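Local coordinates for C3-degrading proteinase (CppA protein) (Streptococcus pneumoniae, PDB 3E0R) that probably degrades complement component C3 and has two regions related to the glyoxalase superfamily, at residues A[72-81]-A[116-127]; A[11-21]-A[52-62]. All coordinates share one frame; numbering follows the deposited sequence.

Contact 1. Residues A[72-81]-A[116-127]; sequences KKLARLIVKV and DDLILIHAEDDI
Strands 74-81 and 118-122 are a parallel pair inside a mixed sheet, the first and last strands of a beta-alpha-beta-beta-beta unit, as in the glyoxalase superfamily; Leu-77 bridges Ile-119 at its start, with the strand axes 26° apart. The evidence for the parallel register is an alternation of backbone bonds, from Leu-77 N to Leu-118 O and Leu-120 N to Leu-77 O as far as Val-81 N to His-122 O at 2.7 Å. Where the strands begin to separate, a water takes over, donating to Leu-74 O and accepting from Leu-118 N. Further out, Lys-72 NZ forms a salt bridge with Asp-117 OD1, modelled at a doubtfully short 2.4 Å, and a second water joins NZ to Asp-117 OD2. On the opposite edge, Ala-75 and Arg-76 form a classic beta bulge in strand 74-81, facing Glu-156 of antiparallel strand 151-159.

One face carries Leu-77, Ile-119, Val-79 and Ile-121, with Val-81 CG2 meeting Ile-121 CG2 at 3.5 Å. On the other, the His-122 ring lies with one face over Lys-80 CA, a CH-pi contact 4.2 Å from the ring centroid, while Ile-78 CG2 meets its edge. Chi1 of 77° places CG between the backbone N and the carbonyl carbon, and ND1 accepts from Glu-124 N at 2.9 Å. Leu-120 CD2 lies over one face of the Arg-76 guanidinium, whose NE and NH1 form salt bridges with Glu-156 and Glu-110.

Contact 2. Residues A[11-21]-A[52-62]; sequences RIIPTLKANNR and LEKLVLEEAPS
A single carbonyl, Glu-53 O, takes two bonds from the Arg-11 guanidinium, which approaches side-on: NE at 3.0 Å is tilted from the carbonyl plane, whereas NH1 at 3.2 Å lies in that plane on a lone pair. Leu-52 CB lies over the rim of one face of the same guanidinium. This side-chain grip stands at the start of a parallel pair, strands 11-18 and 53-59, the first and last strands of a beta-alpha-beta-beta-beta unit, as in the glyoxalase superfamily; the first strand is followed by helix 21-31, which lies against the Leu-16, Ala-18 and Leu-57 face.

Direct backbone pairing is absent beside Lys-54, where a water donates to both Ile-12 O and Lys-54 O. Lys-54 and Leu-55 also form a classic beta bulge against Leu-46 of strand 43-47. Regular pairing then runs from Val-56 N to Pro-14 O through Leu-16 N to Val-56 O and Glu-58 N to Leu-16 O, as far as Ala-60 N to Ala-18 O. Within it, Ala-18 N reaches Glu-58 O at 2.7 Å from 44° above the carbonyl plane, away from a lone pair.

Ile-13 CG2 rests on Val-56 CG2 at 3.9 Å. With chi1 at -63°, Thr-15 CG2 is anti to the backbone N and meets Glu-58 CB at 3.5 Å. Across the strand pair, Leu-55 CD1 touches Pro-14 CG and Leu-16 CG. Beyond the strand, Arg-21, also paired with Glu-39, forms a salt bridge from NH1 to Glu-59 OE2 at 3.2 Å whose hydrogen bond is weak and bent, with guanidinium and carboxylate planes 87° apart.

How the contacts relate
Both contacts are parallel strand pairs, each with a helix and two strands between its partners, but they belong to different sheets, their centres about 15 Å apart. The sheets meet through apolar side chains: Leu-77 CD2 lies 4.1 Å from Leu-55 CD2, and Leu-74 CD2 lies 3.9 Å from Leu-16 CD2. Strand 53-59 of contact 2 precedes strand 74-81 of contact 1 in the chain, so the pairs stand in series. Contact 1 is the more buried; its charged link, Lys-72 with Asp-117, sits near the meeting of the sheets, where Asp-117 OD2 also packs on Leu-16 CD1. Contact 2 is partly buried, with arginines at both ends, one binding a carbonyl and the other a carboxylate.

Contact 1. Residues A[72-81]-A[116-127]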
loop_
_atom_site.group_PDB
_atom_site.type_symbol
_atom_site.label_atom_id
_atom_site.label_comp_id
_atom_site.label_asym_id
_atom_site.label_seq_id
_atom_site.Cartn_x
_atom_site.Cartn_y
_atom_site.Cartn_z
ATOM N N LYS A 72 -8.565 4.101 -9.571
ATOM C CA LYS A 72 -8.038 2.780 -9.181
ATOM C C LYS A 72 -8.634 2.458 -7.843
ATOM O O LYS A 72 -9.026 3.356 -7.099
ATOM C CB LYS A 72 -6.509 2.793 -9.077
ATOM C CG LYS A 72 -5.755 3.046 -10.358
ATOM C CD LYS A 72 -4.234 2.830 -10.147
ATOM C CE LYS A 72 -3.786 1.403 -10.491
ATOM N NZ LYS A 72 -2.346 1.105 -10.143
ATOM N N LYS A 73 -8.676 1.171 -7.517
ATOM C CA LYS A 73 -9.087 0.714 -6.170
ATOM C C LYS A 73 -8.177 1.378 -5.107
ATOM O O LYS A 73 -8.635 1.830 -4.070
ATOM C CB LYS A 73 -9.049 -0.807 -6.104
ATOM C CG LYS A 73 -10.027 -1.482 -7.048
ATOM C CD LYS A 73 -9.958 -3.016 -6.886
ATOM C CE LYS A 73 -10.432 -3.774 -8.138
ATOM N NZ LYS A 73 -10.508 -5.266 -7.950
ATOM N N LEU A 74 -6.895 1.502 -5.418
ATOM C CA LEU A 74 -5.963 2.253 -4.578
ATOM C C LEU A 74 -6.110 3.699 -4.970
ATOM O O LEU A 74 -5.731 4.080 -6.063
ATOM C CB LEU A 74 -4.493 1.797 -4.748
ATOM C CG LEU A 74 -3.514 2.547 -3.796
ATOM C CD1 LEU A 74 -3.639 2.072 -2.425
ATOM C CD2 LEU A 74 -2.091 2.442 -4.240
ATOM N N ALA A 75 -6.703 4.489 -4.092
ATOM C CA ALA A 75 -6.800 5.927 -4.254
ATOM C C ALA A 75 -5.404 6.546 -3.981
ATOM O O ALA A 75 -4.833 7.165 -4.872
ATOM C CB ALA A 75 -7.905 6.509 -3.331
ATOM N N ARG A 76 -4.843 6.316 -2.793
ATOM C CA ARG A 76 -3.462 6.728 -2.474
ATOM C C ARG A 76 -2.802 5.770 -1.480
ATOM O O ARG A 76 -3.452 5.332 -0.570
ATOM C CB ARG A 76 -3.443 8.108 -1.824
ATOM C CG ARG A 76 -3.441 9.310 -2.755
ATOM C CD ARG A 76 -2.848 10.542 -2.063
ATOM N NE ARG A 76 -3.587 10.835 -0.840
ATOM C CZ ARG A 76 -3.479 11.967 -0.121
ATOM N NH1 ARG A 76 -2.647 12.934 -0.455
ATOM N NH2 ARG A 76 -4.208 12.130 0.966
ATOM N N LEU A 77 -1.515 5.476 -1.652
ATOM C CA LEU A 77 -0.691 4.839 -0.628
ATOM C C LEU A 77 -0.048 5.900 0.186
ATOM O O LEU A 77 0.557 6.807 -0.363
ATOM C CB LEU A 77 0.425 3.998 -1.250
ATOM C CG LEU A 77 1.119 2.920 -0.364
ATOM C CD1 LEU A 77 0.212 1.738 -0.058
ATOM C CD2 LEU A 77 2.422 2.462 -1.064
ATOM N N ILE A 78 -0.131 5.768 1.501
ATOM C CA ILE A 78 0.386 6.758 2.452
ATOM C C ILE A 78 1.522 6.136 3.251
ATOM O O ILE A 78 1.393 5.094 3.852
ATOM C CB ILE A 78 -0.727 7.324 3.335
ATOM C CG1 ILE A 78 -1.898 7.802 2.455
ATOM C CG2 ILE A 78 -0.208 8.491 4.238
ATOM C CD1 ILE A 78 -3.087 8.194 3.227
ATOM N N VAL A 79 2.679 6.762 3.153
ATOM C CA VAL A 79 3.906 6.273 3.794
ATOM C C VAL A 79 4.276 7.315 4.815
ATOM O O VAL A 79 4.671 8.402 4.471
ATOM C CB VAL A 79 5.023 6.062 2.771
ATOM C CG1 VAL A 79 6.289 5.524 3.441
ATOM C CG2 VAL A 79 4.529 5.118 1.615
ATOM N N LYS A 80 4.033 6.998 6.066
ATOM C CA LYS A 80 4.349 7.885 7.168
ATOM C C LYS A 80 5.717 7.541 7.645
ATOM O O LYS A 80 5.904 6.462 8.188
ATOM C CB LYS A 80 3.381 7.671 8.315
ATOM C CG LYS A 80 3.702 8.499 9.609
ATOM C CD LYS A 80 2.753 8.055 10.750
ATOM C CE LYS A 80 2.741 9.045 11.886
ATOM N NZ LYS A 80 4.004 9.798 11.857
ATOM N N VAL A 81 6.666 8.446 7.429
ATOM C CA VAL A 81 8.056 8.272 7.801
ATOM C C VAL A 81 8.300 8.809 9.221
ATOM O O VAL A 81 7.804 9.874 9.593
ATOM C CB VAL A 81 8.956 8.965 6.756
ATOM C CG1 VAL A 81 10.434 9.012 7.181
ATOM C CG2 VAL A 81 8.802 8.293 5.441
ATOM N N ASP A 116 1.143 3.981 -11.923
ATOM C CA ASP A 116 0.367 5.224 -11.710
ATOM C C ASP A 116 -0.376 5.198 -10.392
ATOM O O ASP A 116 -1.451 5.760 -10.253
ATOM C CB ASP A 116 -0.624 5.505 -12.852
ATOM C CG ASP A 116 0.031 5.551 -14.186
ATOM O OD1 ASP A 116 0.869 6.465 -14.390
ATOM O OD2 ASP A 116 -0.298 4.667 -15.020
ATOM N N ASP A 117 0.201 4.526 -9.426
ATOM C CA ASP A 117 -0.296 4.574 -8.082
ATOM C C ASP A 117 0.262 5.858 -7.503
ATOM O O ASP A 117 1.443 6.159 -7.658
ATOM C CB ASP A 117 0.194 3.342 -7.338
ATOM C CG ASP A 117 -0.471 2.047 -7.841
ATOM O OD1 ASP A 117 -1.717 2.100 -8.062
ATOM O OD2 ASP A 117 0.242 0.974 -7.978
ATOM N N LEU A 118 -0.599 6.647 -6.862
ATOM C CA LEU A 118 -0.184 7.898 -6.218
ATOM C C LEU A 118 0.223 7.607 -4.793
ATOM O O LEU A 118 -0.544 7.029 -4.022
ATOM C CB LEU A 118 -1.331 8.903 -6.252
ATOM C CG LEU A 118 -1.135 10.349 -5.788
ATOM C CD1 LEU A 118 0.050 11.111 -6.429
ATOM C CD2 LEU A 118 -2.392 11.082 -6.109
ATOM N N ILE A 119 1.453 8.007 -4.457
ATOM C CA ILE A 119 2.059 7.751 -3.150
ATOM C C ILE A 119 2.305 9.079 -2.483
ATOM O O ILE A 119 2.817 9.990 -3.115
ATOM C CB ILE A 119 3.418 6.951 -3.224
ATOM C CG1 ILE A 119 3.293 5.482 -3.697
ATOM C CG2 ILE A 119 4.018 6.776 -1.819
ATOM C CD1 ILE A 119 2.515 5.167 -4.925
ATOM N N LEU A 120 1.877 9.193 -1.227
ATOM C CA LEU A 120 2.175 10.317 -0.373
ATOM C C LEU A 120 3.210 9.859 0.632
ATOM O O LEU A 120 2.984 8.887 1.330
ATOM C CB LEU A 120 0.910 10.816 0.363
ATOM C CG LEU A 120 1.106 11.907 1.465
ATOM C CD1 LEU A 120 1.627 13.235 0.834
ATOM C CD2 LEU A 120 -0.124 12.177 2.245
ATOM N N ILE A 121 4.360 10.532 0.680
ATOM C CA ILE A 121 5.355 10.299 1.737
ATOM C C ILE A 121 5.408 11.517 2.633
ATOM O O ILE A 121 5.656 12.620 2.153
ATOM C CB ILE A 121 6.779 10.041 1.194
ATOM C CG1 ILE A 121 6.718 8.965 0.100
ATOM C CG2 ILE A 121 7.753 9.618 2.349
ATOM C CD1 ILE A 121 7.845 7.919 0.242
ATOM N N HIS A 122 5.185 11.310 3.920
ATOM C CA HIS A 122 5.051 12.399 4.841
ATOM C C HIS A 122 5.549 11.953 6.202
ATOM O O HIS A 122 5.912 10.827 6.391
ATOM C CB HIS A 122 3.582 12.859 4.905
ATOM C CG HIS A 122 2.713 11.957 5.717
ATOM N ND1 HIS A 122 2.489 12.155 7.065
ATOM C CD2 HIS A 122 2.027 10.842 5.386
ATOM C CE1 HIS A 122 1.717 11.184 7.532
ATOM N NE2 HIS A 122 1.430 10.368 6.536
ATOM N N ALA A 123 5.534 12.864 7.161
ATOM C CA ALA A 123 6.061 12.594 8.487
ATOM C C ALA A 123 5.157 13.157 9.589
ATOM O O ALA A 123 5.638 13.389 10.707
ATOM C CB ALA A 123 7.449 13.187 8.586
ATOM N N GLU A 124 3.860 13.349 9.288
ATOM C CA GLU A 124 2.941 14.137 10.125
ATOM C C GLU A 124 2.107 13.216 10.987
ATOM O O GLU A 124 1.817 12.078 10.585
ATOM C CB GLU A 124 1.972 14.974 9.281
ATOM C CG GLU A 124 2.573 16.051 8.360
ATOM C CD GLU A 124 3.614 16.992 9.030
ATOM O OE1 GLU A 124 3.539 17.307 10.270
ATOM O OE2 GLU A 124 4.526 17.401 8.270
ATOM N N ASP A 125 1.716 13.707 12.170
ATOM C CA ASP A 125 0.746 12.987 13.017
ATOM C C ASP A 125 -0.683 13.246 12.490
ATOM O O ASP A 125 -1.651 12.610 12.901
ATOM C CB ASP A 125 0.861 13.376 14.494
ATOM C CG ASP A 125 2.299 13.555 14.952
ATOM O OD1 ASP A 125 2.749 12.800 15.847
ATOM O OD2 ASP A 125 2.973 14.467 14.425
ATOM N N ASP A 126 -0.796 14.177 11.558
ATOM C CA ASP A 126 -2.040 14.439 10.892
ATOM C C ASP A 126 -1.699 15.021 9.532
ATOM O O ASP A 126 -1.276 16.176 9.425
ATOM C CB ASP A 126 -2.858 15.409 11.745
ATOM C CG ASP A 126 -4.015 16.073 10.981
ATOM O OD1 ASP A 126 -4.465 15.553 9.923
ATOM O OD2 ASP A 126 -4.473 17.134 11.476
ATOM N N ILE A 127 -1.885 14.221 8.493
ATOM C CA ILE A 127 -1.596 14.669 7.121
ATOM C C ILE A 127 -2.490 15.870 6.673
ATOM O O ILE A 127 -2.260 16.473 5.626
ATOM C CB ILE A 127 -1.636 13.462 6.078
ATOM C CG1 ILE A 127 -3.063 13.181 5.551
ATOM C CG2 ILE A 127 -1.132 12.199 6.693
ATOM C CD1 ILE A 127 -3.217 11.797 4.908
HETATM O O HOH W 1 -1.138 -1.199 -9.325
HETATM O O HOH W 2 -3.301 5.399 -7.033
#

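Contact 2. Residues A[11-21]-A[52-62]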
loop_
_atom_site.group_PDB
_atom_site.type_symbol
_atom_site.label_atom_id
_atom_site.label_comp_id
_atom_site.label_asym_id
_atom_site.label_seq_id
_atom_site.Cartn_x
_atom_site.Cartn_y
_atom_site.Cartn_z
ATOM N N ARG A 11 -1.042 -5.846 11.760
ATOM C CA ARG A 11 -0.568 -5.093 10.622
ATOM C C ARG A 11 -1.329 -5.449 9.344
ATOM O O ARG A 11 -1.703 -6.569 9.147
ATOM C CB ARG A 11 0.910 -5.372 10.416
ATOM C CG ARG A 11 1.606 -4.364 9.480
ATOM C CD ARG A 11 3.136 -4.299 9.775
ATOM N NE ARG A 11 3.833 -5.445 9.220
ATOM C CZ ARG A 11 4.318 -6.496 9.915
ATOM N NH1 ARG A 11 4.929 -7.468 9.225
ATOM N NH2 ARG A 11 4.234 -6.586 11.249
ATOM N N ILE A 12 -1.545 -4.461 8.475
ATOM C CA ILE A 12 -2.145 -4.665 7.153
ATOM C C ILE A 12 -1.089 -4.420 6.091
ATOM O O ILE A 12 -0.416 -3.348 6.080
ATOM C CB ILE A 12 -3.398 -3.773 6.926
ATOM C CG1 ILE A 12 -4.355 -3.869 8.145
ATOM C CG2 ILE A 12 -4.133 -4.185 5.620
ATOM C CD1 ILE A 12 -5.605 -2.986 8.049
ATOM N N ILE A 13 -0.889 -5.432 5.225
ATOM C CA ILE A 13 0.062 -5.349 4.097
ATOM C C ILE A 13 -0.674 -5.435 2.717
ATOM O O ILE A 13 -1.265 -6.470 2.364
ATOM C CB ILE A 13 1.160 -6.405 4.190
ATOM C CG1 ILE A 13 1.856 -6.350 5.566
ATOM C CG2 ILE A 13 2.229 -6.224 3.133
ATOM C CD1 ILE A 13 2.164 -7.703 6.100
ATOM N N PRO A 14 -0.654 -4.316 1.961
ATOM C CA PRO A 14 -1.179 -4.274 0.610
ATOM C C PRO A 14 -0.209 -4.931 -0.357
ATOM O O PRO A 14 1.010 -4.957 -0.098
ATOM C CB PRO A 14 -1.289 -2.802 0.325
ATOM C CG PRO A 14 -0.210 -2.175 1.226
ATOM C CD PRO A 14 -0.078 -3.020 2.405
ATOM N N THR A 15 -0.791 -5.577 -1.379
ATOM C CA THR A 15 -0.095 -6.089 -2.546
ATOM C C THR A 15 -0.620 -5.283 -3.709
ATOM O O THR A 15 -1.835 -5.268 -3.975
ATOM C CB THR A 15 -0.363 -7.603 -2.856
ATOM O OG1 THR A 15 0.114 -8.424 -1.767
ATOM C CG2 THR A 15 0.303 -8.013 -4.226
ATOM N N LEU A 16 0.317 -4.608 -4.382
ATOM C CA LEU A 16 0.080 -3.911 -5.634
ATOM C C LEU A 16 0.664 -4.747 -6.772
ATOM O O LEU A 16 1.800 -5.235 -6.694
ATOM C CB LEU A 16 0.719 -2.512 -5.599
ATOM C CG LEU A 16 0.271 -1.577 -4.452
ATOM C CD1 LEU A 16 0.944 -0.187 -4.593
ATOM C CD2 LEU A 16 -1.293 -1.399 -4.361
ATOM N N LYS A 17 -0.112 -4.908 -7.837
ATOM C CA LYS A 17 0.387 -5.523 -9.057
ATOM C C LYS A 17 1.324 -4.557 -9.828
ATOM O O LYS A 17 1.064 -3.339 -9.893
ATOM C CB LYS A 17 -0.760 -6.053 -9.903
ATOM C CG LYS A 17 -1.484 -7.117 -9.170
ATOM C CD LYS A 17 -2.746 -7.571 -9.900
ATOM C CE LYS A 17 -2.476 -8.529 -11.081
ATOM N NZ LYS A 17 -3.495 -8.445 -12.155
ATOM N N ALA A 18 2.438 -5.125 -10.317
ATOM C CA ALA A 18 3.541 -4.400 -10.976
ATOM C C ALA A 18 3.725 -5.021 -12.346
ATOM O O ALA A 18 3.656 -6.226 -12.475
ATOM C CB ALA A 18 4.826 -4.545 -10.187
ATOM N N ASN A 19 3.937 -4.196 -13.369
ATOM C CA ASN A 19 4.193 -4.687 -14.735
ATOM C C ASN A 19 5.674 -4.989 -14.918
ATOM O O ASN A 19 6.066 -6.144 -14.981
ATOM C CB ASN A 19 3.683 -3.691 -15.800
ATOM C CG ASN A 19 4.019 -4.118 -17.268
ATOM O OD1 ASN A 19 4.601 -5.178 -17.531
ATOM N ND2 ASN A 19 3.640 -3.270 -18.215
ATOM N N ASN A 20 6.494 -3.956 -15.025
ATOM C CA ASN A 20 7.929 -4.163 -15.115
ATOM C C ASN A 20 8.535 -4.156 -13.728
ATOM O O ASN A 20 8.448 -3.171 -13.020
ATOM C CB ASN A 20 8.595 -3.102 -15.981
ATOM C CG ASN A 20 10.015 -3.470 -16.321
ATOM O OD1 ASN A 20 10.905 -3.537 -15.445
ATOM N ND2 ASN A 20 10.233 -3.761 -17.595
ATOM N N ARG A 21 9.135 -5.267 -13.344
ATOM C CA ARG A 21 9.772 -5.391 -12.044
ATOM C C ARG A 21 10.881 -4.380 -11.800
ATOM O O ARG A 21 10.894 -3.691 -10.774
ATOM C CB ARG A 21 10.375 -6.786 -11.874
ATOM C CG ARG A 21 10.376 -7.216 -10.442
ATOM C CD ARG A 21 11.661 -7.871 -10.060
ATOM N NE ARG A 21 11.523 -8.500 -8.748
ATOM C CZ ARG A 21 10.907 -9.663 -8.535
ATOM N NH1 ARG A 21 10.345 -10.344 -9.532
ATOM N NH2 ARG A 21 10.862 -10.158 -7.321
ATOM N N LEU A 52 10.650 -5.766 8.728
ATOM C CA LEU A 52 9.263 -6.222 8.652
ATOM C C LEU A 52 8.675 -5.821 7.335
ATOM O O LEU A 52 8.886 -4.711 6.894
ATOM C CB LEU A 52 8.409 -5.617 9.767
ATOM C CG LEU A 52 8.745 -5.955 11.218
ATOM C CD1 LEU A 52 7.960 -5.004 12.138
ATOM C CD2 LEU A 52 8.489 -7.436 11.595
ATOM N N GLU A 53 7.941 -6.750 6.716
ATOM C CA GLU A 53 7.263 -6.537 5.484
ATOM C C GLU A 53 6.112 -5.551 5.691
ATOM O O GLU A 53 5.276 -5.745 6.561
ATOM C CB GLU A 53 6.734 -7.892 4.943
ATOM C CG GLU A 53 5.977 -7.832 3.631
ATOM C CD GLU A 53 5.471 -9.209 3.126
ATOM O OE1 GLU A 53 6.148 -9.761 2.243
ATOM O OE2 GLU A 53 4.392 -9.742 3.541
ATOM N N LYS A 54 6.044 -4.539 4.830
ATOM C CA LYS A 54 4.991 -3.527 4.851
ATOM C C LYS A 54 4.248 -3.324 3.511
ATOM O O LYS A 54 3.159 -2.813 3.497
ATOM C CB LYS A 54 5.591 -2.214 5.418
ATOM C CG LYS A 54 6.300 -2.500 6.749
ATOM C CD LYS A 54 6.441 -1.369 7.636
ATOM C CE LYS A 54 7.041 -1.801 9.011
ATOM N NZ LYS A 54 7.586 -0.633 9.760
ATOM N N LEU A 55 4.864 -3.726 2.407
ATOM C CA LEU A 55 4.310 -3.597 1.065
ATOM C C LEU A 55 4.819 -4.761 0.244
ATOM O O LEU A 55 5.946 -5.217 0.435
ATOM C CB LEU A 55 4.736 -2.273 0.424
ATOM C CG LEU A 55 4.219 -2.029 -1.016
ATOM C CD1 LEU A 55 2.702 -1.993 -1.134
ATOM C CD2 LEU A 55 4.836 -0.765 -1.546
ATOM N N VAL A 56 3.975 -5.288 -0.631
ATOM C CA VAL A 56 4.361 -6.391 -1.516
ATOM C C VAL A 56 3.993 -5.956 -2.927
ATOM O O VAL A 56 2.887 -5.500 -3.140
ATOM C CB VAL A 56 3.658 -7.753 -1.118
ATOM C CG1 VAL A 56 3.940 -8.857 -2.152
ATOM C CG2 VAL A 56 4.094 -8.206 0.273
ATOM N N LEU A 57 4.958 -6.026 -3.860
ATOM C CA LEU A 57 4.673 -5.904 -5.303
ATOM C C LEU A 57 4.576 -7.248 -5.949
ATOM O O LEU A 57 5.405 -8.128 -5.709
ATOM C CB LEU A 57 5.745 -5.130 -6.045
ATOM C CG LEU A 57 6.018 -3.718 -5.550
ATOM C CD1 LEU A 57 6.985 -3.144 -6.517
ATOM C CD2 LEU A 57 4.719 -2.847 -5.352
ATOM N N GLU A 58 3.594 -7.394 -6.813
ATOM C CA GLU A 58 3.348 -8.655 -7.476
ATOM C C GLU A 58 3.321 -8.508 -8.993
ATOM O O GLU A 58 2.511 -7.761 -9.544
ATOM C CB GLU A 58 2.006 -9.164 -7.000
ATOM C CG GLU A 58 1.594 -10.394 -7.639
ATOM C CD GLU A 58 1.127 -11.394 -6.625
ATOM O OE1 GLU A 58 1.895 -11.684 -5.656
ATOM O OE2 GLU A 58 -0.001 -11.897 -6.811
ATOM N N GLU A 59 4.168 -9.265 -9.663
ATOM C CA GLU A 59 4.325 -9.133 -11.118
ATOM C C GLU A 59 3.180 -9.754 -11.915
ATOM O O GLU A 59 2.811 -10.883 -11.695
ATOM C CB GLU A 59 5.689 -9.691 -11.579
ATOM C CG GLU A 59 6.616 -8.562 -12.061
ATOM C CD GLU A 59 7.876 -9.093 -12.744
ATOM O OE1 GLU A 59 8.218 -8.618 -13.867
ATOM O OE2 GLU A 59 8.532 -9.984 -12.149
ATOM N N ALA A 60 2.628 -8.988 -12.834
ATOM C CA ALA A 60 1.666 -9.484 -13.778
ATOM C C ALA A 60 2.101 -9.056 -15.197
ATOM O O ALA A 60 2.325 -7.874 -15.441
ATOM C CB ALA A 60 0.294 -8.944 -13.425
ATOM N N PRO A 61 2.239 -10.010 -16.140
ATOM C CA PRO A 61 2.658 -9.671 -17.520
ATOM C C PRO A 61 1.625 -8.890 -18.354
ATOM O O PRO A 61 0.430 -9.135 -18.236
ATOM C CB PRO A 61 2.857 -11.052 -18.150
ATOM C CG PRO A 61 1.886 -11.933 -17.398
ATOM C CD PRO A 61 2.024 -11.466 -15.996
ATOM N N SER A 62 2.078 -7.982 -19.215
ATOM C CA SER A 62 1.141 -7.270 -20.091
ATOM C C SER A 62 0.296 -8.233 -20.947
ATOM O O SER A 62 -0.810 -7.888 -21.331
ATOM C CB SER A 62 1.844 -6.207 -20.958
ATOM O OG SER A 62 2.926 -6.744 -21.707
HETATM O O HOH W 3 2.006 -2.334 6.086
HETATM O O HOH W 4 10.623 -7.053 -15.400
#